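Local coordinates for protein HTH-type transcriptional regulator LysG (Mycobacterium tuberculosis, PDB 3ISP) that probably activates expression of the exporter LysE and represses its own gene, as a homodimeric DNA-binding transcriptional regulator of the LysR family, at residues G49-V54 against R60-G65; N102-A107 against M239-L244; R149-V152 against R156-P159; D180-A185 against V255-I260; A246-L249 against S253-R256. All blocks are in the same frame, centred on the assembly; numbering follows the deposited sequence.

Contact 1: G49-V54 against R60-G65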
# COMPACT_ATOMS: atom_id res chain seq x y z
N GLY A 49 16.90 -15.84 15.69
CA GLY A 49 17.87 -14.85 15.27
C GLY A 49 17.25 -13.65 14.60
O GLY A 49 17.96 -12.85 14.00
N GLN A 50 15.94 -13.52 14.74
CA GLN A 50 15.16 -12.50 14.05
C GLN A 50 14.21 -11.81 15.02
O GLN A 50 13.73 -12.41 15.98
CB GLN A 50 14.34 -13.12 12.93
CG GLN A 50 15.13 -13.96 11.96
CD GLN A 50 15.56 -13.19 10.73
OE1 GLN A 50 15.03 -12.11 10.42
NE2 GLN A 50 16.53 -13.74 10.01
N VAL A 51 13.92 -10.56 14.76
CA VAL A 51 12.86 -9.93 15.51
C VAL A 51 11.57 -10.46 14.90
O VAL A 51 11.47 -10.58 13.67
CB VAL A 51 12.98 -8.41 15.43
CG1 VAL A 51 11.68 -7.73 15.79
CG2 VAL A 51 14.11 -7.96 16.34
N LEU A 52 10.59 -10.81 15.75
CA LEU A 52 9.39 -11.53 15.31
C LEU A 52 8.08 -10.76 15.48
O LEU A 52 7.08 -11.05 14.81
CB LEU A 52 9.30 -12.87 16.02
CG LEU A 52 10.41 -13.86 15.69
CD1 LEU A 52 10.31 -15.10 16.55
CD2 LEU A 52 10.38 -14.21 14.23
N VAL A 53 8.09 -9.79 16.38
CA VAL A 53 6.90 -9.03 16.72
C VAL A 53 7.21 -7.56 16.80
O VAL A 53 8.07 -7.15 17.56
CB VAL A 53 6.39 -9.40 18.12
CG1 VAL A 53 5.07 -8.70 18.40
CG2 VAL A 53 6.24 -10.89 18.26
N VAL A 54 6.49 -6.75 16.04
CA VAL A 54 6.55 -5.32 16.25
C VAL A 54 5.86 -5.02 17.58
O VAL A 54 4.68 -5.35 17.76
CB VAL A 54 5.86 -4.56 15.12
CG1 VAL A 54 6.42 -3.16 15.04
CG2 VAL A 54 6.06 -5.28 13.81
N ARG A 60 1.83 -6.85 15.86
CA ARG A 60 1.70 -7.66 14.66
C ARG A 60 2.99 -8.43 14.40
O ARG A 60 4.06 -8.07 14.89
CB ARG A 60 1.35 -6.79 13.46
CG ARG A 60 2.31 -5.63 13.22
CD ARG A 60 2.16 -5.05 11.81
NE ARG A 60 3.25 -4.15 11.44
CZ ARG A 60 3.41 -2.91 11.92
NH1 ARG A 60 2.55 -2.42 12.81
NH2 ARG A 60 4.43 -2.17 11.51
N ALA A 61 2.88 -9.51 13.63
CA ALA A 61 4.05 -10.27 13.24
C ALA A 61 4.89 -9.48 12.25
O ALA A 61 4.37 -8.74 11.42
CB ALA A 61 3.62 -11.61 12.62
N THR A 62 6.21 -9.63 12.34
CA THR A 62 7.08 -9.13 11.30
C THR A 62 7.02 -10.15 10.20
O THR A 62 6.46 -11.23 10.37
CB THR A 62 8.53 -9.04 11.76
OG1 THR A 62 8.97 -10.34 12.16
CG2 THR A 62 8.68 -8.08 12.91
N THR A 63 7.59 -9.82 9.06
CA THR A 63 7.64 -10.76 7.97
C THR A 63 8.21 -12.09 8.45
O THR A 63 7.69 -13.15 8.12
CB THR A 63 8.49 -10.21 6.81
OG1 THR A 63 7.73 -9.23 6.09
CG2 THR A 63 8.90 -11.32 5.85
N ALA A 64 9.28 -12.05 9.24
CA ALA A 64 9.96 -13.29 9.59
C ALA A 64 9.20 -14.07 10.63
O ALA A 64 9.49 -15.22 10.89
CB ALA A 64 11.37 -13.01 10.06
N GLY A 65 8.22 -13.42 11.24
CA GLY A 65 7.41 -14.07 12.25
C GLY A 65 6.21 -14.78 11.66
O GLY A 65 5.54 -15.55 12.35

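Contact 2: N102-A107 against M239-L244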
# COMPACT_ATOMS: atom_id res chain seq x y z
N ASN A 102 -13.00 -18.26 -2.18
CA ASN A 102 -13.34 -17.20 -3.13
C ASN A 102 -14.84 -17.07 -3.33
O ASN A 102 -15.56 -18.07 -3.37
CB ASN A 102 -12.64 -17.40 -4.48
CG ASN A 102 -13.11 -18.65 -5.21
OD1 ASN A 102 -13.34 -18.63 -6.42
ND2 ASN A 102 -13.26 -19.74 -4.48
N ALA A 103 -15.31 -15.82 -3.46
CA ALA A 103 -16.74 -15.49 -3.50
C ALA A 103 -17.54 -16.36 -4.46
O ALA A 103 -18.59 -16.86 -4.12
CB ALA A 103 -16.92 -14.02 -3.86
N ASP A 104 -17.02 -16.51 -5.68
CA ASP A 104 -17.67 -17.30 -6.71
C ASP A 104 -17.84 -18.78 -6.36
O ASP A 104 -18.81 -19.42 -6.79
CB ASP A 104 -16.92 -17.14 -8.04
CG ASP A 104 -17.18 -15.80 -8.69
OD1 ASP A 104 -18.21 -15.16 -8.34
OD2 ASP A 104 -16.37 -15.39 -9.55
N SER A 105 -16.94 -19.34 -5.56
CA SER A 105 -17.11 -20.72 -5.14
C SER A 105 -18.16 -20.87 -4.05
O SER A 105 -18.89 -21.86 -4.03
CB SER A 105 -15.79 -21.35 -4.68
OG SER A 105 -14.86 -21.42 -5.74
N MET A 106 -18.23 -19.90 -3.15
CA MET A 106 -19.18 -19.99 -2.05
C MET A 106 -20.61 -19.91 -2.56
O MET A 106 -21.51 -20.53 -2.01
CB MET A 106 -18.91 -18.92 -0.98
CG MET A 106 -19.97 -18.86 0.13
SD MET A 106 -20.13 -20.35 1.13
CE MET A 106 -18.57 -20.35 1.91
N ALA A 107 -20.83 -19.14 -3.61
CA ALA A 107 -22.18 -18.96 -4.12
C ALA A 107 -22.62 -20.14 -4.97
O ALA A 107 -23.82 -20.34 -5.20
CB ALA A 107 -22.28 -17.67 -4.91
N MET A 239 -18.75 -11.10 -16.15
CA MET A 239 -18.50 -12.54 -16.14
C MET A 239 -19.12 -13.24 -14.92
O MET A 239 -18.86 -12.88 -13.77
CB MET A 239 -16.99 -12.80 -16.20
CG MET A 239 -16.25 -11.96 -17.21
SD MET A 239 -16.47 -12.47 -18.91
CE MET A 239 -16.86 -14.20 -18.76
N PHE A 240 -19.92 -14.26 -15.19
CA PHE A 240 -20.66 -14.97 -14.16
C PHE A 240 -20.33 -16.46 -14.13
O PHE A 240 -20.31 -17.12 -15.17
CB PHE A 240 -22.16 -14.83 -14.40
CG PHE A 240 -22.76 -13.58 -13.84
CD1 PHE A 240 -23.56 -13.62 -12.71
CD2 PHE A 240 -22.55 -12.36 -14.44
CE1 PHE A 240 -24.13 -12.47 -12.19
CE2 PHE A 240 -23.12 -11.20 -13.93
CZ PHE A 240 -23.91 -11.26 -12.80
N PRO A 241 -20.10 -17.00 -12.94
CA PRO A 241 -19.96 -18.46 -12.87
C PRO A 241 -21.17 -19.05 -13.56
O PRO A 241 -22.28 -18.65 -13.26
CB PRO A 241 -20.03 -18.74 -11.37
CG PRO A 241 -19.53 -17.50 -10.74
CD PRO A 241 -20.02 -16.37 -11.62
N GLU A 242 -20.96 -19.98 -14.49
CA GLU A 242 -22.07 -20.58 -15.20
C GLU A 242 -23.16 -21.13 -14.30
O GLU A 242 -24.33 -20.97 -14.61
CB GLU A 242 -21.61 -21.65 -16.18
CG GLU A 242 -22.75 -22.28 -16.93
CD GLU A 242 -22.32 -23.51 -17.70
OE1 GLU A 242 -21.37 -23.39 -18.49
OE2 GLU A 242 -22.95 -24.57 -17.51
N LYS A 243 -22.80 -21.76 -13.19
CA LYS A 243 -23.83 -22.29 -12.29
C LYS A 243 -24.86 -21.21 -11.96
O LYS A 243 -26.06 -21.49 -11.79
CB LYS A 243 -23.22 -22.84 -11.00
CG LYS A 243 -24.20 -23.69 -10.18
CD LYS A 243 -23.61 -24.14 -8.84
CE LYS A 243 -24.47 -25.22 -8.17
NZ LYS A 243 -25.88 -24.79 -7.92
N LEU A 244 -24.39 -19.97 -11.86
CA LEU A 244 -25.20 -18.81 -11.47
C LEU A 244 -25.98 -18.18 -12.63
O LEU A 244 -27.03 -17.56 -12.42
CB LEU A 244 -24.30 -17.74 -10.84
CG LEU A 244 -24.23 -17.62 -9.32
CD1 LEU A 244 -24.59 -18.93 -8.65
CD2 LEU A 244 -22.86 -17.13 -8.87
O HOH W 1 -18.59 -12.82 -10.43

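Contact 3: R149-V152 against R156-P159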
# COMPACT_ATOMS: atom_id res chain seq x y z
N ARG A 149 -2.43 -21.91 -8.33
CA ARG A 149 -1.84 -23.23 -8.55
C ARG A 149 -0.57 -23.47 -7.71
O ARG A 149 -0.34 -24.59 -7.25
CB ARG A 149 -1.54 -23.43 -10.04
CG ARG A 149 -0.65 -24.61 -10.32
CD ARG A 149 -0.37 -24.76 -11.80
NE ARG A 149 -1.41 -25.53 -12.46
CZ ARG A 149 -1.21 -26.26 -13.56
NH1 ARG A 149 -0.00 -26.33 -14.10
NH2 ARG A 149 -2.22 -26.94 -14.09
N ASN A 150 0.25 -22.44 -7.53
CA ASN A 150 1.53 -22.61 -6.82
C ASN A 150 1.34 -22.89 -5.34
O ASN A 150 0.56 -22.22 -4.68
CB ASN A 150 2.45 -21.40 -7.03
CG ASN A 150 3.05 -21.33 -8.44
OD1 ASN A 150 3.00 -22.30 -9.22
ND2 ASN A 150 3.64 -20.18 -8.76
N PRO A 151 2.05 -23.88 -4.80
CA PRO A 151 1.89 -24.19 -3.38
C PRO A 151 2.36 -23.03 -2.52
O PRO A 151 3.51 -22.62 -2.63
CB PRO A 151 2.83 -25.39 -3.16
CG PRO A 151 3.06 -25.96 -4.53
CD PRO A 151 3.01 -24.79 -5.46
N VAL A 152 1.48 -22.50 -1.67
CA VAL A 152 1.92 -21.52 -0.70
C VAL A 152 2.65 -22.29 0.39
O VAL A 152 2.39 -23.48 0.56
CB VAL A 152 0.77 -20.66 -0.10
CG1 VAL A 152 -0.44 -20.62 -1.04
CG2 VAL A 152 0.38 -21.16 1.27
N ARG A 156 -0.00 -28.19 0.87
CA ARG A 156 -0.23 -29.06 -0.29
C ARG A 156 -1.29 -28.47 -1.23
O ARG A 156 -2.24 -27.80 -0.79
CB ARG A 156 -0.70 -30.45 0.16
CG ARG A 156 0.39 -31.37 0.60
CD ARG A 156 -0.12 -32.80 0.71
NE ARG A 156 0.61 -33.54 1.73
CZ ARG A 156 0.19 -33.69 2.98
NH1 ARG A 156 -0.98 -33.16 3.37
NH2 ARG A 156 0.92 -34.38 3.85
N VAL A 157 -1.13 -28.74 -2.52
CA VAL A 157 -2.04 -28.24 -3.55
C VAL A 157 -2.85 -29.37 -4.17
O VAL A 157 -2.28 -30.35 -4.65
CB VAL A 157 -1.26 -27.57 -4.67
CG1 VAL A 157 -2.16 -27.29 -5.85
CG2 VAL A 157 -0.58 -26.31 -4.18
N HIS A 158 -4.18 -29.21 -4.17
CA HIS A 158 -5.10 -30.15 -4.82
C HIS A 158 -5.93 -29.48 -5.92
O HIS A 158 -6.64 -28.51 -5.68
CB HIS A 158 -6.08 -30.73 -3.82
CG HIS A 158 -5.44 -31.51 -2.72
ND1 HIS A 158 -5.11 -30.95 -1.50
CD2 HIS A 158 -5.09 -32.82 -2.64
CE1 HIS A 158 -4.58 -31.87 -0.73
NE2 HIS A 158 -4.56 -33.01 -1.39
N PRO A 159 -5.87 -30.02 -7.15
CA PRO A 159 -6.71 -29.43 -8.19
C PRO A 159 -8.14 -29.82 -7.93
O PRO A 159 -8.40 -30.92 -7.44
CB PRO A 159 -6.20 -30.10 -9.47
CG PRO A 159 -4.84 -30.65 -9.10
CD PRO A 159 -4.97 -31.05 -7.68

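Contact 4: D180-A185 against V255-I260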
# COMPACT_ATOMS: atom_id res chain seq x y z
N ASP A 180 -26.01 -4.57 -32.23
CA ASP A 180 -25.25 -5.04 -33.38
C ASP A 180 -24.21 -6.08 -33.02
O ASP A 180 -23.36 -6.43 -33.84
CB ASP A 180 -24.60 -3.86 -34.11
CG ASP A 180 -25.55 -3.19 -35.08
OD1 ASP A 180 -26.63 -3.78 -35.33
OD2 ASP A 180 -25.23 -2.09 -35.58
N GLY A 181 -24.28 -6.59 -31.79
CA GLY A 181 -23.38 -7.63 -31.33
C GLY A 181 -22.16 -7.11 -30.58
O GLY A 181 -22.03 -5.92 -30.32
N PHE A 182 -21.25 -8.02 -30.26
CA PHE A 182 -20.15 -7.74 -29.36
C PHE A 182 -18.88 -7.28 -30.09
O PHE A 182 -17.82 -7.91 -30.01
CB PHE A 182 -19.88 -8.97 -28.47
CG PHE A 182 -19.12 -8.65 -27.20
CD1 PHE A 182 -19.34 -7.47 -26.52
CD2 PHE A 182 -18.20 -9.55 -26.70
CE1 PHE A 182 -18.64 -7.18 -25.36
CE2 PHE A 182 -17.49 -9.27 -25.54
CZ PHE A 182 -17.71 -8.09 -24.87
N THR A 183 -19.00 -6.16 -30.79
CA THR A 183 -17.89 -5.59 -31.53
C THR A 183 -16.94 -4.82 -30.61
O THR A 183 -17.32 -4.45 -29.50
CB THR A 183 -18.40 -4.62 -32.59
OG1 THR A 183 -19.46 -5.26 -33.31
CG2 THR A 183 -17.29 -4.22 -33.55
N ALA A 184 -15.72 -4.57 -31.06
CA ALA A 184 -14.78 -3.76 -30.30
C ALA A 184 -15.14 -2.27 -30.29
O ALA A 184 -14.58 -1.47 -29.54
CB ALA A 184 -13.34 -3.97 -30.80
N ALA A 185 -16.08 -1.88 -31.15
CA ALA A 185 -16.58 -0.52 -31.14
C ALA A 185 -17.74 -0.44 -30.16
O ALA A 185 -17.94 0.58 -29.50
CB ALA A 185 -17.03 -0.08 -32.53
N VAL A 255 -28.93 -12.88 -21.04
CA VAL A 255 -28.49 -13.47 -22.31
C VAL A 255 -26.97 -13.38 -22.51
O VAL A 255 -26.35 -12.36 -22.18
CB VAL A 255 -29.16 -12.81 -23.53
CG1 VAL A 255 -30.65 -13.09 -23.53
CG2 VAL A 255 -28.86 -11.32 -23.57
N ARG A 256 -26.37 -14.43 -23.06
CA ARG A 256 -24.96 -14.38 -23.40
C ARG A 256 -24.66 -13.26 -24.38
O ARG A 256 -25.22 -13.22 -25.46
CB ARG A 256 -24.48 -15.70 -23.99
CG ARG A 256 -24.29 -16.81 -22.97
CD ARG A 256 -23.60 -18.01 -23.59
NE ARG A 256 -22.19 -17.76 -23.90
CZ ARG A 256 -21.26 -18.71 -23.94
NH1 ARG A 256 -21.59 -19.97 -23.67
NH2 ARG A 256 -20.00 -18.41 -24.23
N VAL A 257 -23.78 -12.36 -23.97
CA VAL A 257 -23.27 -11.26 -24.77
C VAL A 257 -22.46 -11.73 -25.98
O VAL A 257 -22.42 -11.07 -27.01
CB VAL A 257 -22.38 -10.38 -23.88
CG1 VAL A 257 -21.25 -9.71 -24.67
CG2 VAL A 257 -23.24 -9.38 -23.11
N CYS A 258 -21.79 -12.86 -25.84
CA CYS A 258 -21.05 -13.45 -26.95
C CYS A 258 -20.69 -14.92 -26.70
O CYS A 258 -20.94 -15.46 -25.62
CB CYS A 258 -19.81 -12.62 -27.33
SG CYS A 258 -18.38 -12.71 -26.22
N ASP A 259 -20.10 -15.54 -27.71
CA ASP A 259 -19.93 -16.98 -27.75
C ASP A 259 -18.71 -17.48 -26.96
O ASP A 259 -18.56 -18.68 -26.72
CB ASP A 259 -19.81 -17.41 -29.21
CG ASP A 259 -20.46 -18.74 -29.46
OD1 ASP A 259 -21.26 -19.18 -28.60
OD2 ASP A 259 -20.17 -19.35 -30.52
N ILE A 260 -17.86 -16.55 -26.54
CA ILE A 260 -16.64 -16.89 -25.81
C ILE A 260 -16.87 -17.11 -24.32
O ILE A 260 -17.83 -16.61 -23.76
CB ILE A 260 -15.62 -15.77 -25.94
CG1 ILE A 260 -15.57 -15.26 -27.38
CG2 ILE A 260 -14.26 -16.24 -25.44
CD1 ILE A 260 -14.50 -14.23 -27.60

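Contact 5: A246-L249 against S253-R256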
# COMPACT_ATOMS: atom_id res chain seq x y z
N ALA A 246 -26.97 -20.05 -15.20
CA ALA A 246 -27.81 -21.12 -15.69
C ALA A 246 -29.27 -20.76 -15.53
O ALA A 246 -30.07 -20.96 -16.43
CB ALA A 246 -27.51 -22.42 -14.95
N SER A 247 -29.61 -20.21 -14.37
CA SER A 247 -31.00 -19.88 -14.08
C SER A 247 -31.53 -18.68 -14.89
O SER A 247 -32.57 -18.79 -15.53
CB SER A 247 -31.21 -19.69 -12.57
OG SER A 247 -32.55 -19.95 -12.19
N PRO A 248 -30.83 -17.52 -14.85
CA PRO A 248 -31.28 -16.37 -15.65
C PRO A 248 -31.20 -16.60 -17.16
O PRO A 248 -31.79 -15.85 -17.94
CB PRO A 248 -30.32 -15.25 -15.23
CG PRO A 248 -29.82 -15.65 -13.91
CD PRO A 248 -29.74 -17.15 -13.94
N LEU A 249 -30.48 -17.63 -17.58
CA LEU A 249 -30.48 -17.96 -19.00
C LEU A 249 -31.79 -18.67 -19.37
O LEU A 249 -32.26 -18.58 -20.51
CB LEU A 249 -29.25 -18.81 -19.35
CG LEU A 249 -27.99 -18.13 -19.91
CD1 LEU A 249 -28.09 -16.62 -19.94
CD2 LEU A 249 -26.73 -18.60 -19.17
N SER A 253 -34.06 -13.86 -18.25
CA SER A 253 -33.51 -12.73 -17.50
C SER A 253 -32.09 -12.31 -17.93
O SER A 253 -31.77 -11.12 -17.92
CB SER A 253 -33.53 -13.01 -16.00
OG SER A 253 -34.71 -13.69 -15.62
N PHE A 254 -31.24 -13.29 -18.28
CA PHE A 254 -29.91 -13.01 -18.83
C PHE A 254 -29.79 -13.51 -20.25
O PHE A 254 -30.45 -14.48 -20.61
CB PHE A 254 -28.82 -13.72 -18.03
CG PHE A 254 -28.41 -13.02 -16.78
CD1 PHE A 254 -28.65 -11.67 -16.60
CD2 PHE A 254 -27.74 -13.71 -15.79
CE1 PHE A 254 -28.26 -11.04 -15.44
CE2 PHE A 254 -27.35 -13.09 -14.63
CZ PHE A 254 -27.60 -11.75 -14.46
N VAL A 255 -28.93 -12.88 -21.04
CA VAL A 255 -28.49 -13.47 -22.31
C VAL A 255 -26.97 -13.38 -22.51
O VAL A 255 -26.35 -12.36 -22.18
CB VAL A 255 -29.16 -12.81 -23.53
CG1 VAL A 255 -30.65 -13.09 -23.53
CG2 VAL A 255 -28.86 -11.32 -23.57
N ARG A 256 -26.37 -14.43 -23.06
CA ARG A 256 -24.96 -14.38 -23.40
C ARG A 256 -24.66 -13.26 -24.38
O ARG A 256 -25.22 -13.22 -25.46
CB ARG A 256 -24.48 -15.70 -23.99
CG ARG A 256 -24.29 -16.81 -22.97
CD ARG A 256 -23.60 -18.01 -23.59
NE ARG A 256 -22.19 -17.76 -23.90
CZ ARG A 256 -21.26 -18.71 -23.94
NH1 ARG A 256 -21.59 -19.97 -23.67
NH2 ARG A 256 -20.00 -18.41 -24.23
O HOH W 2 -31.47 -16.54 -21.80

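Contact 1: G49-V54 against R60-G65
Val54 and Arg60 slant across each other at the end of a short, weakly bonded hairpin. CG2 of Val54 lies against Arg60 CG at 3.8 Å and also sits over one face of the guanidinium, near its rim. The arginine runs extended from CG to NE, and its far end makes a salt bridge with Glu138 of the second subunit. Thr62, two residues on, meets Val51 at about a right angle. A chi1 of 59° tucks its OG1 between backbone N and carbonyl carbon, from where it donates to Val51 O at 2.9 Å. The same torsion turns the methyl CG2 toward the valines, 3.9 Å from Val54 CG2 and 4.2 Å from Val51 CG1. This is the hairpin known as the wing of the winged helix-turn-helix domain of LysR-type regulators, fastened at its base. Thr62 N gives a nearly straight bond to Leu52 O (3.0 Å, 171°), approaching from above the carbonyl plane, and Val54 N bonds to Arg60 O. Val53 and Ala61 share one face of the hairpin. Val53 packs on helices 9-20 and 34-48, while Ala61 meets helices 9-20 and 66-82. Leu52 leaves the backbone away from 60-65, yet its branch CD2 swings round to lie 3.6 Å from Gly65 CA, beside the Ala64 carbonyl. Farther along, Gln50 leans over Ala64, its OE1 3.8 Å from the methyl CB.

Contact 2: N102-A107 against M239-L244
Over one face of the Asp104 carboxylate sits the CG corner of the Pro241 ring, 3.6 Å from Asp104 CG and equally far from OD1. The two side chains cross at about a right angle, so it is the outer corner of the proline ring, not its whole width, that covers the carboxylate. The two oxygens have different partners. OD2 is hydrogen-bonded to Tyr165 OH, from strand 155-169. A water lies 3.2 Å from Asp104 OD1 and has a longer, weak approach to Met239 O. Both segments belong to the LysR effector domain, of periplasmic-binding-protein-like fold, and the contact brings the start of helix 103-107 up to the turn where strand 238-241 becomes helix 242-251. In relatives the domain has two alpha/beta subdomains with the effector cleft between them; the N-terminal end of helix 103-107, facing the 238-241/242-251 turn, is probably close to that cleft. One helical turn farther on, the contact becomes apolar. Leu244 spreads its two methyls over Ala107, CD1 toward the carbonyl oxygen and CD2 toward the methyl. Glu225 of the third subunit also packs on Ala107. Asn102 and Pro241 occupy the N-cap positions of the two helices. Asn102 O takes both Ser105 N and Met106 N, and Leu244 N bonds back to Pro241 O at 2.9 Å. Between the apolar side chains, Leu244 CD2 rests 4.0 Å from Ala107 CB.

Contact 3: R149-V152 against R156-P159
Val157 pushes its forked end into the bend of 149-152, and nearly everything that is close here is close to its two methyls. CG2 lies against Pro151, 3.4 Å from CA and 3.7 Å from CB, with the proline ring and the valine crossing at about a right angle. Both branches also reach the Arg149 carbonyl: CG1 and CG2 are each 3.5 Å from Arg149 O, so the oxygen looks onto the fork. The valine takes this posture with CG1 anti to the backbone N (chi1 169°), which sets CG2 on the side of Pro151. No hydrogen bond crosses between the segments; the grip is purely van der Waals. The outer side is looser and faces solvent. Asn150 turns its side chain away from the strand, and Arg149 runs off along the surface, where its NE is hydrogen-bonded to Tyr267 OH. What holds the loop's backbone in place is Gln269, whose side-chain amide bonds with Asn150 O and Val152 N. Tyr267 and Gln269 both belong to strand 255-271 and both touch Val157, so the loop leaving strand 143-146 passes over that strand on its way to 155-169. Strand 155-169 is paired with 255-271 through Arg156 with Cys270 and His158 with Trp268, while His158 points to the other side of the sheet and packs on helix 276-288.

Contact 4: D180-A185 against V255-I260
The carbonyl oxygen of Cys258, a residue whose sulfur meets Phe182, is gripped by the Arg256 side chain: NE donates to Cys258 O at 3.1 Å (145°), and is tilted 22° from the carbonyl plane. NH2 adds weak bonds to Cys258 O and to Ile260 O, so the arginine bridges a part where strand 255-271 of the LysR effector domain, a periplasmic-binding-protein-like fold, is irregular. On the far side of that backbone, Phe182 comes in from the long loop after helix 171-177. It is the centre of an inverse gamma turn, and a chi1 of -160° extends its ring away from the backbone N and out over 257-258. Val257 CG1 stands above the middle of one ring face, a CH-pi contact 3.4 Å from the centroid. Cys258 SG comes in obliquely instead, in a sulfur-aromatic contact 4.3 Å from the centroid of the Phe182 ring. Two further aromatic residues, Trp237 and Phe210, meet Phe182 edge-to-face, making a small aromatic cluster near the surface. The backbone of Val257 is hydrogen-bonded to Pro167 of strand 155-169. Cys258 CB lies 3.5 Å from Phe182 CD2.

Contact 5: A246-L249 against S253-R256
A chi1 of -82° turns the Phe254 ring back over its own amide side and sets it alongside Pro248; the two side chains then run side by side, pointing the same way. Their exact spacing is doubtful, since the model brings some carbons too close. The backbone bond between the same two residues is nearly straight: Phe254 N donates to Pro248 O (173°), from well above the carbonyl plane. CD1 of Leu249 curls back across Phe254 at about a right angle, 3.5 Å from Phe254 CB. A water is modelled between Leu249 O and Phe254 O, placed to donate to both, though closer than usual. Beyond Pro248 and Phe254 lies helix 224-232, with Arg232 touching both, and the Phe254 ring meets Phe240 edge-to-face. Leu249 and Arg256 each pack on Leu166 of strand 155-169. The chain thus leaves helix 242-251 and turns directly into strand 255-271, which runs parallel to 238-241 with strand 155-169 between them: this is the second joint of a beta-alpha-beta crossover in the effector domain.

How the contacts relate
Contact 1 stands apart in the DNA-binding domain, its centre about 50 Å from that of contact 5. It is the buried one, and direct hydrogen bonds between its segments tie the wing together. The other four all reach the mixed sheet of the effector domain. Contacts 2 and 5, at the two ends of helix 242-251, are partly buried, touch through Phe240 and Phe254, and each have a water near the join, less certain in contact 2. Contacts 4 and 5 share Val255 and Arg256. Surface contacts 3 and 4 have no hydrogen bond between their segments: valine methyls meet a proline and a carbonyl in contact 3, CH-pi and sulfur-aromatic packing joins contact 4.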